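Mandelate racemase/muconate lactonizing enzyme (Jannaschia sp., PDB 4J3Z) is probably an isomerase of the mandelate racemase/muconate lactonizing enzyme family, in the enolase superfamily. Local coordinates at residues 10-23 with 374-387. Sequence-based numbering, arbitrary orientation.
Sequences FAVAPPPPGWGGRY and ANAHRYTGNRLHLE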
loop_
_atom_site.group_PDB
_atom_site.type_symbol
_atom_site.label_atom_id
_atom_site.label_comp_id
_atom_site.label_asym_id
_atom_site.label_seq_id
_atom_site.Cartn_x
_atom_site.Cartn_y
_atom_site.Cartn_z
ATOM N N PHE D 10 -1.150 -35.948 -34.328
ATOM C CA PHE D 10 -2.268 -35.839 -35.273
ATOM C C PHE D 10 -2.753 -34.391 -35.390
ATOM O O PHE D 10 -3.116 -33.757 -34.390
ATOM C CB PHE D 10 -3.450 -36.722 -34.836
ATOM C CG PHE D 10 -3.164 -38.200 -34.866
ATOM C CD1 PHE D 10 -3.324 -38.932 -36.040
ATOM C CD2 PHE D 10 -2.753 -38.868 -33.718
ATOM C CE1 PHE D 10 -3.074 -40.293 -36.073
ATOM C CE2 PHE D 10 -2.493 -40.233 -33.747
ATOM C CZ PHE D 10 -2.657 -40.946 -34.926
ATOM N N ALA D 11 -2.754 -33.869 -36.612
ATOM C CA ALA D 11 -3.346 -32.568 -36.883
ATOM C C ALA D 11 -4.742 -32.811 -37.438
ATOM O O ALA D 11 -4.896 -33.394 -38.514
ATOM C CB ALA D 11 -2.494 -31.798 -37.867
ATOM N N VAL D 12 -5.759 -32.385 -36.696
ATOM C CA VAL D 12 -7.134 -32.726 -37.034
ATOM C C VAL D 12 -7.969 -31.494 -37.411
ATOM O O VAL D 12 -8.003 -30.519 -36.678
ATOM C CB VAL D 12 -7.812 -33.534 -35.897
ATOM C CG1 VAL D 12 -9.225 -33.916 -36.289
ATOM C CG2 VAL D 12 -7.018 -34.801 -35.583
ATOM N N ALA D 13 -8.624 -31.549 -38.566
ATOM C CA ALA D 13 -9.548 -30.492 -39.002
ATOM C C ALA D 13 -10.976 -30.836 -38.604
ATOM O O ALA D 13 -11.531 -31.822 -39.090
ATOM C CB ALA D 13 -9.461 -30.280 -40.510
ATOM N N PRO D 14 -11.563 -30.052 -37.684
ATOM C CA PRO D 14 -12.994 -30.199 -37.441
ATOM C C PRO D 14 -13.775 -29.846 -38.702
ATOM O O PRO D 14 -13.431 -28.863 -39.376
ATOM C CB PRO D 14 -13.266 -29.161 -36.352
ATOM C CG PRO D 14 -11.971 -29.055 -35.615
ATOM C CD PRO D 14 -10.928 -29.161 -36.693
ATOM N N PRO D 15 -14.803 -30.647 -39.041
ATOM C CA PRO D 15 -15.653 -30.267 -40.167
ATOM C C PRO D 15 -16.458 -29.003 -39.857
ATOM O O PRO D 15 -16.540 -28.600 -38.688
ATOM C CB PRO D 15 -16.587 -31.472 -40.338
ATOM C CG PRO D 15 -16.565 -32.187 -39.030
ATOM C CD PRO D 15 -15.182 -31.954 -38.474
ATOM N N PRO D 16 -17.024 -28.357 -40.898
ATOM C CA PRO D 16 -17.994 -27.282 -40.701
ATOM C C PRO D 16 -18.988 -27.613 -39.577
ATOM O O PRO D 16 -19.444 -28.760 -39.484
ATOM C CB PRO D 16 -18.717 -27.226 -42.055
ATOM C CG PRO D 16 -17.794 -27.882 -43.041
ATOM C CD PRO D 16 -16.610 -28.444 -42.311
ATOM N N PRO D 17 -19.342 -26.619 -38.736
ATOM C CA PRO D 17 -18.984 -25.197 -38.788
ATOM C C PRO D 17 -17.695 -24.817 -38.041
ATOM O O PRO D 17 -17.383 -23.631 -37.909
ATOM C CB PRO D 17 -20.201 -24.504 -38.149
ATOM C CG PRO D 17 -21.166 -25.598 -37.757
ATOM C CD PRO D 17 -20.367 -26.865 -37.712
ATOM N N GLY D 18 -16.946 -25.810 -37.574
ATOM C CA GLY D 18 -15.668 -25.557 -36.924
ATOM C C GLY D 18 -15.760 -25.084 -35.479
ATOM O O GLY D 18 -14.894 -24.316 -35.012
ATOM N N TRP D 19 -16.808 -25.525 -34.774
ATOM C CA TRP D 19 -16.887 -25.333 -33.329
ATOM C C TRP D 19 -15.762 -26.166 -32.718
ATOM O O TRP D 19 -15.794 -27.404 -32.761
ATOM C CB TRP D 19 -18.240 -25.777 -32.748
ATOM C CG TRP D 19 -19.510 -25.257 -33.422
ATOM C CD1 TRP D 19 -20.676 -25.944 -33.573
ATOM C CD2 TRP D 19 -19.733 -23.960 -34.013
ATOM N NE1 TRP D 19 -21.610 -25.169 -34.218
ATOM C CE2 TRP D 19 -21.057 -23.949 -34.504
ATOM C CE3 TRP D 19 -18.941 -22.815 -34.182
ATOM C CZ2 TRP D 19 -21.613 -22.837 -35.148
ATOM C CZ3 TRP D 19 -19.493 -21.709 -34.827
ATOM C CH2 TRP D 19 -20.818 -21.730 -35.301
ATOM N N GLY D 20 -14.763 -25.482 -32.171
ATOM C CA GLY D 20 -13.569 -26.144 -31.664
ATOM C C GLY D 20 -12.287 -25.552 -32.218
ATOM O O GLY D 20 -11.243 -25.623 -31.571
ATOM N N GLY D 21 -12.368 -24.981 -33.417
ATOM C CA GLY D 21 -11.248 -24.300 -34.054
ATOM C C GLY D 21 -10.985 -24.784 -35.465
ATOM O O GLY D 21 -11.628 -25.729 -35.931
ATOM N N ARG D 22 -10.051 -24.120 -36.148
ATOM C CA ARG D 22 -9.562 -24.552 -37.460
ATOM C C ARG D 22 -8.928 -25.945 -37.425
ATOM O O ARG D 22 -9.156 -26.759 -38.331
ATOM C CB ARG D 22 -8.541 -23.556 -38.012
ATOM C CG ARG D 22 -9.110 -22.463 -38.906
ATOM C CD ARG D 22 -8.064 -22.041 -39.929
ATOM N NE ARG D 22 -8.465 -20.880 -40.719
ATOM C CZ ARG D 22 -8.144 -19.620 -40.435
ATOM N NH1 ARG D 22 -7.410 -19.334 -39.370
ATOM N NH2 ARG D 22 -8.555 -18.636 -41.227
ATOM N N TYR D 23 -8.124 -26.207 -36.393
ATOM C CA TYR D 23 -7.466 -27.504 -36.217
ATOM C C TYR D 23 -7.227 -27.831 -34.748
ATOM O O TYR D 23 -7.044 -26.923 -33.928
ATOM C CB TYR D 23 -6.137 -27.554 -36.973
ATOM C CG TYR D 23 -5.147 -26.475 -36.587
ATOM C CD1 TYR D 23 -4.402 -26.567 -35.408
ATOM C CD2 TYR D 23 -4.946 -25.367 -37.407
ATOM C CE1 TYR D 23 -3.495 -25.588 -35.054
ATOM C CE2 TYR D 23 -4.034 -24.386 -37.065
ATOM C CZ TYR D 23 -3.315 -24.500 -35.885
ATOM O OH TYR D 23 -2.410 -23.526 -35.536
ATOM N N ALA D 374 -9.467 -39.826 -37.327
ATOM C CA ALA D 374 -8.299 -38.958 -37.226
ATOM C C ALA D 374 -7.723 -38.635 -38.598
ATOM O O ALA D 374 -7.676 -37.472 -38.985
ATOM C CB ALA D 374 -7.234 -39.601 -36.334
ATOM N N ASN D 375 -7.302 -39.668 -39.330
ATOM C CA ASN D 375 -6.582 -39.498 -40.602
ATOM C C ASN D 375 -7.410 -38.858 -41.716
ATOM O O ASN D 375 -6.937 -37.942 -42.396
ATOM C CB ASN D 375 -5.966 -40.831 -41.060
ATOM C CG ASN D 375 -4.863 -41.317 -40.125
ATOM O OD1 ASN D 375 -4.125 -40.514 -39.530
ATOM N ND2 ASN D 375 -4.740 -42.635 -39.991
ATOM N N ALA D 376 -8.646 -39.329 -41.888
ATOM C CA ALA D 376 -9.569 -38.768 -42.883
ATOM C C ALA D 376 -9.751 -37.254 -42.743
ATOM O O ALA D 376 -10.054 -36.559 -43.718
ATOM C CB ALA D 376 -10.919 -39.472 -42.798
ATOM N N HIS D 377 -9.566 -36.751 -41.523
ATOM C CA HIS D 377 -9.704 -35.322 -41.233
ATOM C C HIS D 377 -8.379 -34.588 -41.024
ATOM O O HIS D 377 -8.373 -33.468 -40.502
ATOM C CB HIS D 377 -10.564 -35.127 -39.989
ATOM C CG HIS D 377 -12.023 -35.361 -40.213
ATOM N ND1 HIS D 377 -12.602 -36.608 -40.121
ATOM C CD2 HIS D 377 -13.030 -34.497 -40.487
ATOM C CE1 HIS D 377 -13.900 -36.505 -40.344
ATOM N NE2 HIS D 377 -14.185 -35.233 -40.569
ATOM N N ARG D 378 -7.263 -35.204 -41.416
ATOM C CA ARG D 378 -5.945 -34.589 -41.227
ATOM C C ARG D 378 -5.840 -33.186 -41.831
ATOM O O ARG D 378 -6.363 -32.918 -42.919
ATOM C CB ARG D 378 -4.819 -35.500 -41.730
ATOM C CG ARG D 378 -4.612 -35.491 -43.230
ATOM C CD ARG D 378 -4.039 -36.811 -43.714
ATOM N NE ARG D 378 -4.203 -36.953 -45.156
ATOM C CZ ARG D 378 -5.287 -37.452 -45.748
ATOM N NH1 ARG D 378 -6.321 -37.866 -45.027
ATOM N NH2 ARG D 378 -5.338 -37.531 -47.071
ATOM N N TYR D 379 -5.230 -32.289 -41.089
ATOM C CA TYR D 379 -5.056 -30.918 -41.487
ATOM C C TYR D 379 -4.038 -30.735 -42.614
ATOM O O TYR D 379 -3.042 -31.390 -42.631
ATOM C CB TYR D 379 -4.647 -30.110 -40.260
ATOM C CG TYR D 379 -4.551 -28.646 -40.519
ATOM C CD1 TYR D 379 -5.664 -27.874 -40.525
ATOM C CD2 TYR D 379 -3.363 -28.053 -40.782
ATOM C CE1 TYR D 379 -5.588 -26.546 -40.772
ATOM C CE2 TYR D 379 -3.293 -26.731 -41.028
ATOM C CZ TYR D 379 -4.413 -25.991 -41.033
ATOM O OH TYR D 379 -4.379 -24.673 -41.282
ATOM N N THR D 380 -4.314 -29.872 -43.569
ATOM C CA THR D 380 -3.321 -29.534 -44.571
ATOM C C THR D 380 -3.058 -28.037 -44.855
ATOM O O THR D 380 -2.049 -27.698 -45.421
ATOM C CB THR D 380 -3.616 -30.335 -45.842
ATOM O OG1 THR D 380 -2.411 -30.554 -46.570
ATOM C CG2 THR D 380 -4.647 -29.655 -46.683
ATOM N N GLY D 381 -3.971 -27.163 -44.428
ATOM C CA GLY D 381 -3.957 -25.722 -44.723
ATOM C C GLY D 381 -2.819 -24.915 -44.109
ATOM O O GLY D 381 -1.979 -25.455 -43.388
ATOM N N ASN D 382 -2.802 -23.613 -44.399
ATOM C CA ASN D 382 -1.725 -22.712 -43.954
ATOM C C ASN D 382 -2.051 -21.896 -42.702
ATOM O O ASN D 382 -1.171 -21.648 -41.871
ATOM C CB ASN D 382 -1.326 -21.751 -45.083
ATOM C CG ASN D 382 -0.494 -22.419 -46.165
ATOM O OD1 ASN D 382 -0.505 -23.641 -46.315
ATOM N ND2 ASN D 382 0.230 -21.610 -46.932
ATOM N N ARG D 383 -3.312 -21.482 -42.579
ATOM C CA ARG D 383 -3.740 -20.534 -41.543
ATOM C C ARG D 383 -3.783 -21.137 -40.124
ATOM O O ARG D 383 -3.538 -22.337 -39.940
ATOM C CB ARG D 383 -5.089 -19.899 -41.925
ATOM C CG ARG D 383 -5.254 -19.565 -43.406
ATOM C CD ARG D 383 -4.486 -18.319 -43.831
ATOM N NE ARG D 383 -5.277 -17.105 -43.646
ATOM C CZ ARG D 383 -4.974 -15.914 -44.155
ATOM N NH1 ARG D 383 -3.884 -15.747 -44.895
ATOM N NH2 ARG D 383 -5.768 -14.881 -43.924
ATOM N N LEU D 384 -4.091 -20.299 -39.132
ATOM C CA LEU D 384 -4.026 -20.692 -37.717
ATOM C C LEU D 384 -5.349 -21.183 -37.131
ATOM O O LEU D 384 -6.416 -20.918 -37.670
ATOM C CB LEU D 384 -3.496 -19.534 -36.858
ATOM C CG LEU D 384 -2.055 -19.074 -37.072
ATOM C CD1 LEU D 384 -1.833 -17.718 -36.423
ATOM C CD2 LEU D 384 -1.064 -20.104 -36.549
ATOM N N HIS D 385 -5.248 -21.889 -36.003
ATOM C CA HIS D 385 -6.398 -22.405 -35.256
ATOM C C HIS D 385 -7.320 -21.270 -34.803
ATOM O O HIS D 385 -8.540 -21.348 -34.972
ATOM C CB HIS D 385 -5.906 -23.228 -34.056
ATOM C CG HIS D 385 -6.919 -23.390 -32.967
ATOM N ND1 HIS D 385 -8.015 -24.219 -33.085
ATOM C CD2 HIS D 385 -7.000 -22.830 -31.736
ATOM C CE1 HIS D 385 -8.725 -24.165 -31.971
ATOM N NE2 HIS D 385 -8.132 -23.329 -31.138
ATOM N N LEU D 386 -6.714 -20.233 -34.221
ATOM C CA LEU D 386 -7.405 -18.997 -33.865
ATOM C C LEU D 386 -6.628 -17.807 -34.414
ATOM O O LEU D 386 -5.395 -17.808 -34.405
ATOM C CB LEU D 386 -7.553 -18.870 -32.347
ATOM C CG LEU D 386 -8.820 -19.440 -31.708
ATOM C CD1 LEU D 386 -8.598 -19.697 -30.227
ATOM C CD2 LEU D 386 -10.003 -18.501 -31.925
ATOM N N GLU D 387 -7.350 -16.804 -34.903
ATOM C CA GLU D 387 -6.720 -15.612 -35.473
ATOM C C GLU D 387 -7.399 -14.323 -35.019
ATOM O O GLU D 387 -8.589 -14.318 -34.697
ATOM C CB GLU D 387 -6.681 -15.692 -37.007
ATOM C CG GLU D 387 -5.586 -16.598 -37.554
ATOM C CD GLU D 387 -5.332 -16.409 -39.040
ATOM O OE1 GLU D 387 -5.650 -15.326 -39.577
ATOM O OE2 GLU D 387 -4.802 -17.347 -39.672
#
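Ala374 and Asn375, in the last turn of helix 371-376, meet Phe10: CB of Ala374 lies 4.0 Å from CD1 of Phe10, while OD1 of Asn375 sits at the ring edge, in plane. Where the chain leaves the helix, His377 O accepts the amide of Ala13 (N to O 2.7 Å), and its ring, tied by ND1 to Ile373 O, reaches Pro15 CD. Tyr379 N donates in turn to Ala11 O (2.8 Å), and the two bonds flank Arg378 in a single beta bridge with Val12. Tyr379 lays its ring beside Tyr23 because chi1 (-175°) swings CG to the far side from its own amide nitrogen; the CD2 edge of Tyr23 points at the Tyr379 face in a T-shaped pair, centroids 4.9 Å apart. Arg383 covers the guanidinium of Arg22 with its CB, 3.4 Å from Arg22 CZ. Leu384 O lies in that guanidinium plane and takes Arg22 NH1 on a lone pair. His385 sets its CB over a face of the Tyr23 ring, 3.6 Å from the centroid, a CH-pi contact; its ring turns an edge toward the Tyr23 face (centroids 5.7 Å apart) and brings CE1 to Gly20 O. A leucine at Tyr23 has no ring to set between Tyr379 and His385, which would probably leave a gap there and both rings freer to turn. Glu387 OE2 accepts Leu384 N and forms a salt bridge to Arg22 NH1, 3.3 Å away, the hydrogen bond within it weak and bent. The aromatic cluster and lone bridge fasten the C-terminal tail along the edge strand 4-12 and its following loop, on the N-terminal capping domain typical of the enolase superfamily.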